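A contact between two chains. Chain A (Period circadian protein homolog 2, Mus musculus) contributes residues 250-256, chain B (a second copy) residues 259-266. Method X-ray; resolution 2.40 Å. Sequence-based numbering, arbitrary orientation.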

# COMPACT_ATOMS: atom_id res chain seq x y z
N SER A 250 -14.25 -6.86 9.77
CA SER A 250 -13.82 -7.05 8.39
C SER A 250 -14.57 -6.16 7.43
O SER A 250 -15.67 -5.71 7.73
CB SER A 250 -14.02 -8.51 7.97
OG SER A 250 -15.37 -8.89 8.17
N PHE A 251 -13.96 -5.89 6.29
CA PHE A 251 -14.61 -5.12 5.25
C PHE A 251 -14.98 -6.16 4.20
O PHE A 251 -14.11 -6.87 3.70
CB PHE A 251 -13.68 -4.06 4.67
CG PHE A 251 -13.39 -2.91 5.62
CD1 PHE A 251 -14.38 -2.41 6.45
CD2 PHE A 251 -12.13 -2.32 5.65
CE1 PHE A 251 -14.13 -1.32 7.31
CE2 PHE A 251 -11.86 -1.24 6.49
CZ PHE A 251 -12.87 -0.74 7.33
N ILE A 252 -16.27 -6.29 3.90
CA ILE A 252 -16.73 -7.27 2.92
C ILE A 252 -17.15 -6.67 1.59
O ILE A 252 -18.02 -5.80 1.53
CB ILE A 252 -17.92 -8.11 3.48
CG1 ILE A 252 -17.51 -8.78 4.79
CG2 ILE A 252 -18.31 -9.22 2.50
CD1 ILE A 252 -18.67 -9.46 5.50
N ASN A 253 -16.51 -7.11 0.51
CA ASN A 253 -16.86 -6.62 -0.82
C ASN A 253 -18.35 -6.92 -1.01
O ASN A 253 -18.75 -8.08 -1.01
CB ASN A 253 -16.03 -7.36 -1.87
CG ASN A 253 -16.24 -6.83 -3.27
OD1 ASN A 253 -17.32 -6.97 -3.86
ND2 ASN A 253 -15.22 -6.18 -3.81
N PRO A 254 -19.19 -5.89 -1.16
CA PRO A 254 -20.63 -6.13 -1.35
C PRO A 254 -21.02 -6.92 -2.60
O PRO A 254 -21.98 -7.68 -2.58
CB PRO A 254 -21.22 -4.72 -1.36
CG PRO A 254 -20.08 -3.87 -1.87
CD PRO A 254 -18.90 -4.44 -1.13
N TRP A 255 -20.26 -6.75 -3.68
CA TRP A 255 -20.57 -7.44 -4.93
C TRP A 255 -20.11 -8.90 -4.98
O TRP A 255 -20.81 -9.75 -5.52
CB TRP A 255 -19.99 -6.64 -6.10
CG TRP A 255 -20.50 -5.22 -6.11
CD1 TRP A 255 -21.77 -4.82 -6.39
CD2 TRP A 255 -19.77 -4.03 -5.75
NE1 TRP A 255 -21.88 -3.45 -6.22
CE2 TRP A 255 -20.67 -2.95 -5.83
CE3 TRP A 255 -18.44 -3.79 -5.37
CZ2 TRP A 255 -20.29 -1.63 -5.54
CZ3 TRP A 255 -18.07 -2.48 -5.08
CH2 TRP A 255 -18.99 -1.42 -5.17
N SER A 256 -18.95 -9.21 -4.41
CA SER A 256 -18.46 -10.58 -4.43
C SER A 256 -18.75 -11.30 -3.13
O SER A 256 -18.71 -12.53 -3.07
CB SER A 256 -16.95 -10.60 -4.66
OG SER A 256 -16.27 -10.03 -3.56
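Chain B, residues 259-266: ISFIIGRH

Ile B263 lies at the apolar centre of the contact, where its side chain (chi1 p, chi2 t) meets two residues of chain A at once. Ile B263 CD1 is 3.6 Å from Pro A254 CD, and Ile B263 CG1 is 3.9 Å from Trp A255 CZ3. The same indole reaches the backbone of that residue: Trp A255 CH2 lies 3.4 Å from Ile B263 O, which sits at the ring edge, near the ring plane. Chain B is in extended strand conformation throughout residues 259-266. In the chain A stretch, a strand that begins earlier in the chain ends at Ile A252; the chain then turns, and Pro A254 to Ser A256 take helical phi/psi values without the regular helical bonds. The end-to-end directions of the touching parts are 12° apart, so the two segments run nearly parallel and in the same sense, with Phe A251 level with Phe B261 (CA to CA 9.2 Å) and Trp A255 level with Arg B265 (CA to CA 7.9 Å). These separations are too wide for strand pairing; no hydrogen bond crosses between the stretches, and side chains fill the gap.

At the start of this register the two phenylalanines, both chi1 m, point toward the opposite stretch. Phe A251 CE2 approaches Phe B261 CE1 to 3.8 Å, at the edge of the Phe B261 ring; the planes are inclined at 78° and the centroids are 6.0 Å apart, an oblique aromatic pair. Beside it, Phe A251 CZ comes within 3.8 Å of Ser B260 OG.

Toward the other end, Trp A255 (chi1 m) has the largest area covered by the opposite stretch, 104 Å² of its surface. Arg B265 extends across one face of its indole with chi1, chi2 and chi3 all t. Arg B265 CB stands 3.7 Å from the centroid of the six-membered ring of Trp A255, only 12° off the ring normal, a CH-pi contact; farther along the side chain, Arg B265 CD closes to 3.2 Å from Trp A255 CG. The aliphatic part of the arginine thus lies over one face of the indole. Between Ile B263 and Arg B265, Gly B264 adds little, Gly B264 C lying 4.2 Å from Trp A255 CZ3.

The polar edge is the Arg B265 guanidinium, which lies obliquely near Trp A255 CB and makes no hydrogen bond to the chain A stretch. Within chain A, Asn A253 OD1 accepts a hydrogen bond from Ser A256 N at 2.8 Å and a weak one from Trp A255 N at 3.0 Å, the latter bent to 121° at the hydrogen. The contact buries 364 Å² in all, both sides summed.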

# COMPACT_ATOMS: atom_id res chain seq x y z
N ILE B 259 -14.93 6.74 6.59
CA ILE B 259 -14.66 5.88 5.44
C ILE B 259 -13.16 5.64 5.31
O ILE B 259 -12.36 6.58 5.33
CB ILE B 259 -15.22 6.51 4.14
CG1 ILE B 259 -16.75 6.35 4.11
CG2 ILE B 259 -14.58 5.86 2.91
CD1 ILE B 259 -17.43 6.99 2.91
N SER B 260 -12.79 4.36 5.19
CA SER B 260 -11.40 3.95 5.04
C SER B 260 -11.09 3.69 3.57
O SER B 260 -10.00 3.99 3.09
CB SER B 260 -11.14 2.68 5.85
OG SER B 260 -11.57 2.82 7.19
N PHE B 261 -12.05 3.12 2.85
CA PHE B 261 -11.87 2.84 1.42
C PHE B 261 -13.14 3.04 0.62
O PHE B 261 -14.24 2.71 1.08
CB PHE B 261 -11.42 1.40 1.16
CG PHE B 261 -10.23 0.96 1.95
CD1 PHE B 261 -10.40 0.34 3.19
CD2 PHE B 261 -8.95 1.13 1.45
CE1 PHE B 261 -9.29 -0.11 3.91
CE2 PHE B 261 -7.84 0.68 2.16
CZ PHE B 261 -8.01 0.06 3.40
N ILE B 262 -12.99 3.58 -0.59
CA ILE B 262 -14.10 3.75 -1.51
C ILE B 262 -13.87 2.64 -2.54
O ILE B 262 -12.79 2.54 -3.12
CB ILE B 262 -14.05 5.10 -2.24
CG1 ILE B 262 -14.32 6.26 -1.27
CG2 ILE B 262 -15.05 5.11 -3.38
CD1 ILE B 262 -13.14 6.60 -0.40
N ILE B 263 -14.88 1.82 -2.77
CA ILE B 263 -14.77 0.73 -3.75
C ILE B 263 -15.72 0.92 -4.92
O ILE B 263 -16.89 1.26 -4.74
CB ILE B 263 -15.04 -0.61 -3.10
CG1 ILE B 263 -16.30 -0.52 -2.24
CG2 ILE B 263 -13.85 -1.01 -2.26
CD1 ILE B 263 -16.54 -1.75 -1.39
N GLY B 264 -15.23 0.69 -6.13
CA GLY B 264 -16.08 0.86 -7.29
C GLY B 264 -16.04 -0.37 -8.16
O GLY B 264 -14.98 -0.95 -8.37
N ARG B 265 -17.20 -0.79 -8.66
CA ARG B 265 -17.28 -1.95 -9.53
C ARG B 265 -17.71 -1.37 -10.86
O ARG B 265 -18.78 -0.77 -10.97
CB ARG B 265 -18.32 -2.95 -9.02
CG ARG B 265 -18.35 -4.26 -9.78
CD ARG B 265 -19.21 -5.26 -9.06
NE ARG B 265 -18.95 -6.63 -9.48
CZ ARG B 265 -19.61 -7.26 -10.45
NH1 ARG B 265 -20.58 -6.62 -11.11
NH2 ARG B 265 -19.30 -8.51 -10.76
N HIS B 266 -16.88 -1.53 -11.87
CA HIS B 266 -17.16 -0.95 -13.17
C HIS B 266 -17.42 -1.97 -14.28
O HIS B 266 -16.86 -3.07 -14.29
CB HIS B 266 -16.00 -0.04 -13.54
CG HIS B 266 -15.49 0.78 -12.39
ND1 HIS B 266 -16.21 1.81 -11.83
CD2 HIS B 266 -14.34 0.70 -11.68
CE1 HIS B 266 -15.53 2.33 -10.82
NE2 HIS B 266 -14.39 1.67 -10.72